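Local atomic coordinates of phosphate-binding protein (Xanthomonas axonopodis pv. citri, PDB entry 5UB3), a protein that probably serves as a periplasmic sensor of the phosphonate-binding family, paired with a diguanylate cyclase, and binds chloride. Residues A[71-85]-A[211-225]. Numbering follows the deposited sequence.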
ATOM      1  N   MET A  71      -7.693   2.105  -3.329  1.00 16.69           N
ATOM      2  CA  MET A  71      -8.889   1.630  -3.958  1.00 17.57           C
ATOM      3  C   MET A  71      -9.858   1.063  -2.937  1.00 16.26           C
ATOM      4  O   MET A  71     -11.055   1.222  -3.130  1.00 15.04           O
ATOM      5  CB  MET A  71      -8.583   0.655  -5.114  1.00 17.40           C
ATOM      6  CG  MET A  71      -7.809   1.325  -6.244  1.00 17.83           C
ATOM      7  SD  MET A  71      -8.673   2.703  -6.977  1.00 20.27           S
ATOM      8  CE  MET A  71      -8.000   4.168  -6.130  1.00 20.70           C
ATOM      9  N   LEU A  72      -9.357   0.455  -1.840  1.00 15.26           N
ATOM     10  CA  LEU A  72     -10.270   0.071  -0.758  1.00 16.91           C
ATOM     11  C   LEU A  72     -11.044   1.298  -0.286  1.00 16.45           C
ATOM     12  O   LEU A  72     -12.271   1.242  -0.052  1.00 18.44           O
ATOM     13  CB  LEU A  72      -9.536  -0.522   0.445  1.00 15.80           C
ATOM     14  CG  LEU A  72      -8.854  -1.833   0.158  1.00 16.31           C
ATOM     15  CD1 LEU A  72      -8.012  -2.241   1.360  1.00 16.62           C
ATOM     16  CD2 LEU A  72      -9.870  -2.897  -0.110  1.00 17.69           C
ATOM     17  N   LEU A  73     -10.332   2.406  -0.134  1.00 16.37           N
ATOM     18  CA  LEU A  73     -10.982   3.617   0.342  1.00 16.92           C
ATOM     19  C   LEU A  73     -11.967   4.151  -0.697  1.00 19.61           C
ATOM     20  O   LEU A  73     -13.103   4.476  -0.349  1.00 23.76           O
ATOM     21  CB  LEU A  73      -9.981   4.680   0.713  1.00 17.02           C
ATOM     22  CG  LEU A  73      -8.915   4.321   1.738  1.00 17.96           C
ATOM     23  CD1 LEU A  73      -7.866   5.420   1.829  1.00 17.54           C
ATOM     24  CD2 LEU A  73      -9.556   4.033   3.082  1.00 17.29           C
ATOM     25  N   GLU A  74     -11.555   4.228  -1.959  1.00 19.13           N
ATOM     26  CA  GLU A  74     -12.473   4.701  -3.020  1.00 21.81           C
ATOM     27  C   GLU A  74     -13.712   3.807  -3.119  1.00 21.96           C
ATOM     28  O   GLU A  74     -14.812   4.305  -3.275  1.00 20.53           O
ATOM     29  CB  GLU A  74     -11.787   4.782  -4.383  1.00 21.68           C
ATOM     30  CG  GLU A  74     -12.595   5.556  -5.407  1.00 27.53           C
ATOM     31  CD  GLU A  74     -11.893   5.713  -6.727  1.00 29.28           C
ATOM     32  OE1 GLU A  74     -11.870   6.809  -7.303  1.00 33.19           O
ATOM     33  OE2 GLU A  74     -11.449   4.701  -7.218  1.00 31.36           O
ATOM     34  N   GLN A  75     -13.531   2.499  -3.003  1.00 21.41           N
ATOM     35  CA  GLN A  75     -14.674   1.567  -3.130  1.00 24.34           C
ATOM     36  C   GLN A  75     -15.718   1.729  -2.069  1.00 24.64           C
ATOM     37  O   GLN A  75     -16.889   1.606  -2.342  1.00 23.18           O
ATOM     38  CB  GLN A  75     -14.222   0.125  -3.092  1.00 22.02           C
ATOM     39  CG  GLN A  75     -13.532  -0.282  -4.349  1.00 21.32           C
ATOM     40  CD  GLN A  75     -12.804  -1.602  -4.190  1.00 21.56           C
ATOM     41  OE1 GLN A  75     -12.927  -2.306  -3.153  1.00 18.57           O
ATOM     42  NE2 GLN A  75     -12.083  -1.988  -5.243  1.00 21.51           N
ATOM     43  N   ARG A  76     -15.267   1.990  -0.857  1.00 24.66           N
ATOM     44  CA  ARG A  76     -16.161   2.333   0.214  1.00 25.44           C
ATOM     45  C   ARG A  76     -16.732   3.748   0.068  1.00 26.59           C
ATOM     46  O   ARG A  76     -17.485   4.153   0.908  1.00 31.56           O
ATOM     47  CB  ARG A  76     -15.477   2.150   1.564  1.00 27.56           C
ATOM     48  CG  ARG A  76     -15.095   0.701   1.826  1.00 29.21           C
ATOM     49  CD  ARG A  76     -14.359   0.617   3.132  1.00 32.73           C
ATOM     50  NE  ARG A  76     -14.296  -0.755   3.588  1.00 38.45           N
ATOM     51  CZ  ARG A  76     -13.303  -1.608   3.370  1.00 45.23           C
ATOM     52  NH1 ARG A  76     -12.214  -1.263   2.683  1.00 51.79           N
ATOM     53  NH2 ARG A  76     -13.396  -2.830   3.872  1.00 48.53           N
ATOM     54  N   GLY A  77     -16.426   4.485  -0.995  1.00 23.60           N
ATOM     55  CA  GLY A  77     -17.083   5.784  -1.226  1.00 25.69           C
ATOM     56  C   GLY A  77     -16.551   6.957  -0.420  1.00 25.50           C
ATOM     57  O   GLY A  77     -17.165   8.028  -0.397  1.00 25.15           O
ATOM     58  N   SER A  78     -15.395   6.777   0.200  1.00 22.80           N
ATOM     59  CA  SER A  78     -14.914   7.706   1.183  1.00 24.40           C
ATOM     60  C   SER A  78     -13.763   8.652   0.692  1.00 22.34           C
ATOM     61  O   SER A  78     -13.467   9.671   1.332  1.00 19.78           O
ATOM     62  CB  SER A  78     -14.552   6.910   2.412  1.00 26.61           C
ATOM     63  OG  SER A  78     -13.413   6.103   2.218  1.00 32.52           O
ATOM     64  N   ALA A  79     -13.228   8.390  -0.493  1.00 21.73           N
ATOM     65  CA  ALA A  79     -12.132   9.151  -1.045  1.00 18.25           C
ATOM     66  C   ALA A  79     -11.944   8.976  -2.574  1.00 18.67           C
ATOM     67  O   ALA A  79     -12.364   7.971  -3.160  1.00 17.80           O
ATOM     68  CB  ALA A  79     -10.884   8.759  -0.333  1.00 17.72           C
ATOM     69  N   HIS A  80     -11.265   9.932  -3.192  1.00 17.46           N
ATOM     70  CA  HIS A  80     -11.005   9.875  -4.633  1.00 17.43           C
ATOM     71  C   HIS A  80      -9.590  10.354  -4.894  1.00 16.21           C
ATOM     72  O   HIS A  80      -9.043  11.101  -4.086  1.00 15.98           O
ATOM     73  CB  HIS A  80     -12.045  10.692  -5.425  1.00 17.47           C
ATOM     74  CG  HIS A  80     -12.126  12.121  -4.985  1.00 18.51           C
ATOM     75  ND1 HIS A  80     -12.882  12.511  -3.905  1.00 19.55           N
ATOM     76  CD2 HIS A  80     -11.575  13.245  -5.483  1.00 18.11           C
ATOM     77  CE1 HIS A  80     -12.745  13.811  -3.708  1.00 18.85           C
ATOM     78  NE2 HIS A  80     -11.972  14.282  -4.659  1.00 19.70           N
ATOM     79  N   PRO A  81      -9.002   9.958  -6.023  1.00 16.49           N
ATOM     80  CA  PRO A  81      -7.616  10.339  -6.276  1.00 16.54           C
ATOM     81  C   PRO A  81      -7.391  11.831  -6.521  1.00 17.39           C
ATOM     82  O   PRO A  81      -8.207  12.457  -7.174  1.00 15.92           O
ATOM     83  CB  PRO A  81      -7.254   9.518  -7.529  1.00 16.79           C
ATOM     84  CG  PRO A  81      -8.258   8.400  -7.582  1.00 16.90           C
ATOM     85  CD  PRO A  81      -9.490   8.905  -6.950  1.00 17.00           C
ATOM     86  N   LEU A  82      -6.311  12.376  -5.982  1.00 18.10           N
ATOM     87  CA  LEU A  82      -5.919  13.748  -6.177  1.00 17.32           C
ATOM     88  C   LEU A  82      -4.757  13.816  -7.158  1.00 19.03           C
ATOM     89  O   LEU A  82      -4.813  14.600  -8.108  1.00 19.82           O
ATOM     90  CB  LEU A  82      -5.426  14.319  -4.861  1.00 17.91           C
ATOM     91  CG  LEU A  82      -5.032  15.800  -4.883  1.00 19.41           C
ATOM     92  CD1 LEU A  82      -6.262  16.618  -4.696  1.00 22.68           C
ATOM     93  CD2 LEU A  82      -4.040  16.078  -3.776  1.00 21.44           C
ATOM     94  N   LEU A  83      -3.704  13.044  -6.871  1.00 17.50           N
ATOM     95  CA  LEU A  83      -2.423  13.037  -7.593  1.00 18.00           C
ATOM     96  C   LEU A  83      -1.869  11.640  -7.594  1.00 17.75           C
ATOM     97  O   LEU A  83      -2.096  10.906  -6.649  1.00 19.46           O
ATOM     98  CB  LEU A  83      -1.376  13.948  -6.914  1.00 17.82           C
ATOM     99  CG  LEU A  83      -1.591  15.444  -7.051  1.00 19.67           C
ATOM    100  CD1 LEU A  83      -0.645  16.228  -6.169  1.00 19.22           C
ATOM    101  CD2 LEU A  83      -1.508  15.845  -8.520  1.00 21.45           C
ATOM    102  N   MET A  84      -1.204  11.221  -8.661  1.00 16.84           N
ATOM    103  CA  MET A  84      -0.417   9.996  -8.640  1.00 16.84           C
ATOM    104  C   MET A  84       0.925  10.333  -8.021  1.00 17.52           C
ATOM    105  O   MET A  84       1.453  11.412  -8.224  1.00 19.22           O
ATOM    106  CB  MET A  84      -0.223   9.381 -10.040  1.00 15.31           C
ATOM    107  CG  MET A  84      -1.497   9.060 -10.748  1.00 16.05           C
ATOM    108  SD  MET A  84      -2.620   7.969  -9.870  1.00 17.37           S
ATOM    109  CE  MET A  84      -1.567   6.498  -9.727  1.00 19.72           C
ATOM    110  N   THR A  85       1.453   9.410  -7.232  1.00 16.99           N
ATOM    111  CA  THR A  85       2.598   9.648  -6.391  1.00 16.55           C
ATOM    112  C   THR A  85       3.721   8.715  -6.777  1.00 18.30           C
ATOM    113  O   THR A  85       3.519   7.499  -6.957  1.00 16.75           O
ATOM    114  CB  THR A  85       2.229   9.514  -4.898  1.00 17.87           C
ATOM    115  OG1 THR A  85       1.098  10.353  -4.676  1.00 17.70           O
ATOM    116  CG2 THR A  85       3.351   9.864  -3.963  1.00 16.83           C
ATOM    117  N   ARG A 211       2.203   2.736  -8.063  1.00 22.20           N
ATOM    118  CA  ARG A 211       2.685   2.510  -6.736  1.00 25.06           C
ATOM    119  C   ARG A 211       1.892   3.198  -5.635  1.00 22.70           C
ATOM    120  O   ARG A 211       1.558   2.606  -4.604  1.00 20.25           O
ATOM    121  CB  ARG A 211       4.096   3.058  -6.765  1.00 29.39           C
ATOM    122  CG  ARG A 211       4.698   3.082  -5.446  1.00 33.21           C
ATOM    123  CD  ARG A 211       6.119   2.708  -5.490  1.00 30.38           C
ATOM    124  NE  ARG A 211       6.414   2.342  -4.134  1.00 28.03           N
ATOM    125  CZ  ARG A 211       7.619   2.380  -3.611  1.00 29.40           C
ATOM    126  NH1 ARG A 211       8.686   2.758  -4.329  1.00 28.12           N
ATOM    127  NH2 ARG A 211       7.732   2.024  -2.349  1.00 30.21           N
ATOM    128  N   ALA A 212       1.616   4.486  -5.809  1.00 18.29           N
ATOM    129  CA  ALA A 212       0.968   5.233  -4.715  1.00 16.53           C
ATOM    130  C   ALA A 212       0.211   6.381  -5.272  1.00 16.84           C
ATOM    131  O   ALA A 212       0.402   6.724  -6.436  1.00 13.97           O
ATOM    132  CB  ALA A 212       1.970   5.693  -3.694  1.00 16.29           C
ATOM    133  N   VAL A 213      -0.667   6.944  -4.432  1.00 16.65           N
ATOM    134  CA  VAL A 213      -1.625   7.948  -4.878  1.00 14.37           C
ATOM    135  C   VAL A 213      -2.006   8.758  -3.662  1.00 15.06           C
ATOM    136  O   VAL A 213      -2.169   8.235  -2.549  1.00 15.18           O
ATOM    137  CB  VAL A 213      -2.851   7.292  -5.538  1.00 16.17           C
ATOM    138  CG1 VAL A 213      -3.505   6.298  -4.644  1.00 15.98           C
ATOM    139  CG2 VAL A 213      -3.904   8.287  -6.017  1.00 14.55           C
ATOM    140  N   GLU A 214      -2.177  10.056  -3.871  1.00 14.11           N
ATOM    141  CA  GLU A 214      -2.769  10.934  -2.879  1.00 16.20           C
ATOM    142  C   GLU A 214      -4.278  10.886  -3.045  1.00 16.25           C
ATOM    143  O   GLU A 214      -4.814  11.121  -4.143  1.00 16.97           O
ATOM    144  CB  GLU A 214      -2.246  12.388  -3.114  1.00 16.34           C
ATOM    145  CG  GLU A 214      -0.727  12.455  -3.126  1.00 15.57           C
ATOM    146  CD  GLU A 214      -0.143  11.803  -1.893  1.00 17.44           C
ATOM    147  OE1 GLU A 214      -0.524  12.257  -0.808  1.00 15.48           O
ATOM    148  OE2 GLU A 214       0.670  10.845  -2.010  1.00 16.94           O
ATOM    149  N   MET A 215      -4.982  10.632  -1.957  1.00 16.09           N
ATOM    150  CA  MET A 215      -6.422  10.597  -1.973  1.00 14.88           C
ATOM    151  C   MET A 215      -6.950  11.678  -1.074  1.00 16.98           C
ATOM    152  O   MET A 215      -6.350  12.006  -0.038  1.00 19.03           O
ATOM    153  CB  MET A 215      -6.973   9.282  -1.478  1.00 14.76           C
ATOM    154  CG  MET A 215      -6.404   8.035  -2.125  1.00 15.38           C
ATOM    155  SD  MET A 215      -7.044   7.751  -3.800  1.00 14.37           S
ATOM    156  CE  MET A 215      -8.689   7.209  -3.483  1.00 15.56           C
ATOM    157  N   VAL A 216      -8.087  12.224  -1.465  1.00 16.24           N
ATOM    158  CA  VAL A 216      -8.784  13.163  -0.604  1.00 16.87           C
ATOM    159  C   VAL A 216     -10.179  12.721  -0.399  1.00 18.73           C
ATOM    160  O   VAL A 216     -10.819  12.064  -1.253  1.00 18.88           O
ATOM    161  CB  VAL A 216      -8.788  14.621  -1.094  1.00 17.50           C
ATOM    162  CG1 VAL A 216      -7.382  15.206  -1.067  1.00 17.15           C
ATOM    163  CG2 VAL A 216      -9.476  14.750  -2.441  1.00 17.93           C
ATOM    164  N   ARG A 217     -10.715  13.142   0.731  1.00 19.73           N
ATOM    165  CA  ARG A 217     -11.997  12.664   1.114  1.00 19.32           C
ATOM    166  C   ARG A 217     -13.095  13.175   0.206  1.00 19.22           C
ATOM    167  O   ARG A 217     -13.090  14.306  -0.260  1.00 17.09           O
ATOM    168  CB  ARG A 217     -12.317  13.019   2.542  1.00 20.34           C
ATOM    169  CG  ARG A 217     -12.567  14.481   2.795  1.00 20.27           C
ATOM    170  CD  ARG A 217     -13.121  14.607   4.191  1.00 21.39           C
ATOM    171  NE  ARG A 217     -13.280  16.000   4.504  1.00 22.97           N
ATOM    172  CZ  ARG A 217     -14.367  16.726   4.231  1.00 25.37           C
ATOM    173  NH1 ARG A 217     -15.438  16.224   3.624  1.00 26.09           N
ATOM    174  NH2 ARG A 217     -14.364  17.993   4.564  1.00 30.65           N
ATOM    175  N   THR A 218     -14.084  12.297   0.081  1.00 21.94           N
ATOM    176  CA  THR A 218     -15.394  12.639  -0.439  1.00 24.40           C
ATOM    177  C   THR A 218     -15.884  13.872   0.260  1.00 23.16           C
ATOM    178  O   THR A 218     -15.826  13.986   1.517  1.00 25.63           O
ATOM    179  CB  THR A 218     -16.364  11.530  -0.109  1.00 25.61           C
ATOM    180  OG1 THR A 218     -15.909  10.305  -0.677  1.00 24.74           O
ATOM    181  CG2 THR A 218     -17.842  11.874  -0.595  1.00 28.44           C
ATOM    182  N   GLY A 219     -16.348  14.815  -0.527  1.00 23.61           N
ATOM    183  CA  GLY A 219     -16.859  16.064   0.036  1.00 24.57           C
ATOM    184  C   GLY A 219     -15.877  17.149   0.487  1.00 25.43           C
ATOM    185  O   GLY A 219     -16.315  18.230   0.951  1.00 26.34           O
ATOM    186  N   MET A 220     -14.569  16.934   0.337  1.00 23.44           N
ATOM    187  CA  MET A 220     -13.619  18.045   0.542  1.00 22.44           C
ATOM    188  C   MET A 220     -14.073  19.220  -0.313  1.00 21.76           C
ATOM    189  O   MET A 220     -14.511  19.063  -1.433  1.00 22.31           O
ATOM    190  CB  MET A 220     -12.217  17.653   0.116  1.00 21.73           C
ATOM    191  CG  MET A 220     -11.220  18.785   0.154  1.00 22.84           C
ATOM    192  SD  MET A 220      -9.631  18.126  -0.344  1.00 22.30           S
ATOM    193  CE  MET A 220      -9.086  17.605   1.258  1.00 20.63           C
ATOM    194  N   ASP A 221     -13.967  20.389   0.239  1.00 23.90           N
ATOM    195  CA  ASP A 221     -14.313  21.616  -0.455  1.00 26.08           C
ATOM    196  C   ASP A 221     -13.475  21.738  -1.766  1.00 26.75           C
ATOM    197  O   ASP A 221     -12.258  21.599  -1.742  1.00 22.58           O
ATOM    198  CB  ASP A 221     -14.077  22.762   0.514  1.00 29.75           C
ATOM    199  CG  ASP A 221     -14.080  24.119  -0.152  1.00 35.02           C
ATOM    200  OD1 ASP A 221     -14.852  24.329  -1.084  1.00 38.48           O
ATOM    201  OD2 ASP A 221     -13.296  24.973   0.279  1.00 43.70           O
ATOM    202  N   PRO A 222     -14.139  21.934  -2.920  1.00 28.12           N
ATOM    203  CA  PRO A 222     -13.405  21.872  -4.163  1.00 28.13           C
ATOM    204  C   PRO A 222     -12.249  22.852  -4.249  1.00 27.30           C
ATOM    205  O   PRO A 222     -11.297  22.578  -4.986  1.00 27.07           O
ATOM    206  CB  PRO A 222     -14.474  22.251  -5.220  1.00 29.40           C
ATOM    207  CG  PRO A 222     -15.718  21.767  -4.628  1.00 29.38           C
ATOM    208  CD  PRO A 222     -15.594  22.038  -3.163  1.00 29.47           C
ATOM    209  N   ALA A 223     -12.330  23.990  -3.553  1.00 25.18           N
ATOM    210  CA  ALA A 223     -11.194  24.976  -3.546  1.00 25.41           C
ATOM    211  C   ALA A 223      -9.983  24.449  -2.720  1.00 23.09           C
ATOM    212  O   ALA A 223      -8.813  24.658  -3.044  1.00 23.18           O
ATOM    213  CB  ALA A 223     -11.644  26.319  -3.031  1.00 24.21           C
ATOM    214  N   VAL A 224     -10.287  23.717  -1.675  1.00 21.69           N
ATOM    215  CA  VAL A 224      -9.235  23.109  -0.852  1.00 21.32           C
ATOM    216  C   VAL A 224      -8.580  22.029  -1.674  1.00 19.95           C
ATOM    217  O   VAL A 224      -7.377  21.963  -1.740  1.00 21.32           O
ATOM    218  CB  VAL A 224      -9.798  22.592   0.484  1.00 20.58           C
ATOM    219  CG1 VAL A 224      -8.758  21.845   1.300  1.00 20.58           C
ATOM    220  CG2 VAL A 224     -10.306  23.770   1.308  1.00 23.74           C
ATOM    221  N   GLU A 225      -9.406  21.209  -2.312  1.00 21.12           N
ATOM    222  CA  GLU A 225      -8.909  20.155  -3.158  1.00 21.01           C
ATOM    223  C   GLU A 225      -7.974  20.696  -4.248  1.00 19.16           C
ATOM    224  O   GLU A 225      -6.884  20.192  -4.453  1.00 16.91           O
ATOM    225  CB  GLU A 225     -10.039  19.323  -3.744  1.00 20.05           C
ATOM    226  CG  GLU A 225      -9.489  18.276  -4.688  1.00 20.48           C
ATOM    227  CD  GLU A 225     -10.466  17.221  -5.101  1.00 20.93           C
ATOM    228  OE1 GLU A 225     -11.475  16.989  -4.464  1.00 23.92           O
ATOM    229  OE2 GLU A 225     -10.229  16.619  -6.119  1.00 22.35           O
TER
HETATM  230  O   HOH W   1     -14.610  10.649  -2.936  1.00 22.44           O
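L82 and L83 both face E214, one giving its N-H to E214 O, the other taking E214 N-H on its O, a classic beta bulge that offers a worked example of how two antiparallel strands, 79-85 and 212-217, keep their faces filled while the register slips by one. The setting is a domain sheet of a periplasmic binding protein, with helix 67-75 against one face and helix 222-235 against the other. On the face carrying V213 and M84, turned to helix 67-75, the bump is M215: bent at chi2 and chi3, its chain lies alongside the P81 ring, SD coming 3.6 Å from P81 CA, and its CE methyl fills the hollow between H80 backbone, E74 CB and M71 CE. V213 CG2 fits beside it, 3.9 Å from P81 CB and in touch with M84 SD.

On the face of H80, V216 and E214, V216 CG2 tucks against the H80 ring, and the L82 and E225 side chains run past each other in opposite directions, L82 CD1 lying 3.6 Å from E225 CG. E214, folded back at chi2 (-52°), receives T85 OG1 on the anti lone pair of OE2 at 2.7 Å; W62 and S64 hold the same carboxylate, so three donors grip the buried group, which is probably ionised. At the turn, T218 OG1 gives its proton to G77 O. The H80 ring reaches across to helix 222-235: E225 OE1 sits 2.8 Å from NE2, virtually in the ring plane, while R229 pairs with OE2, and a water joins H80 ND1 to T218 OG1, 2.6 Å from that hydroxyl.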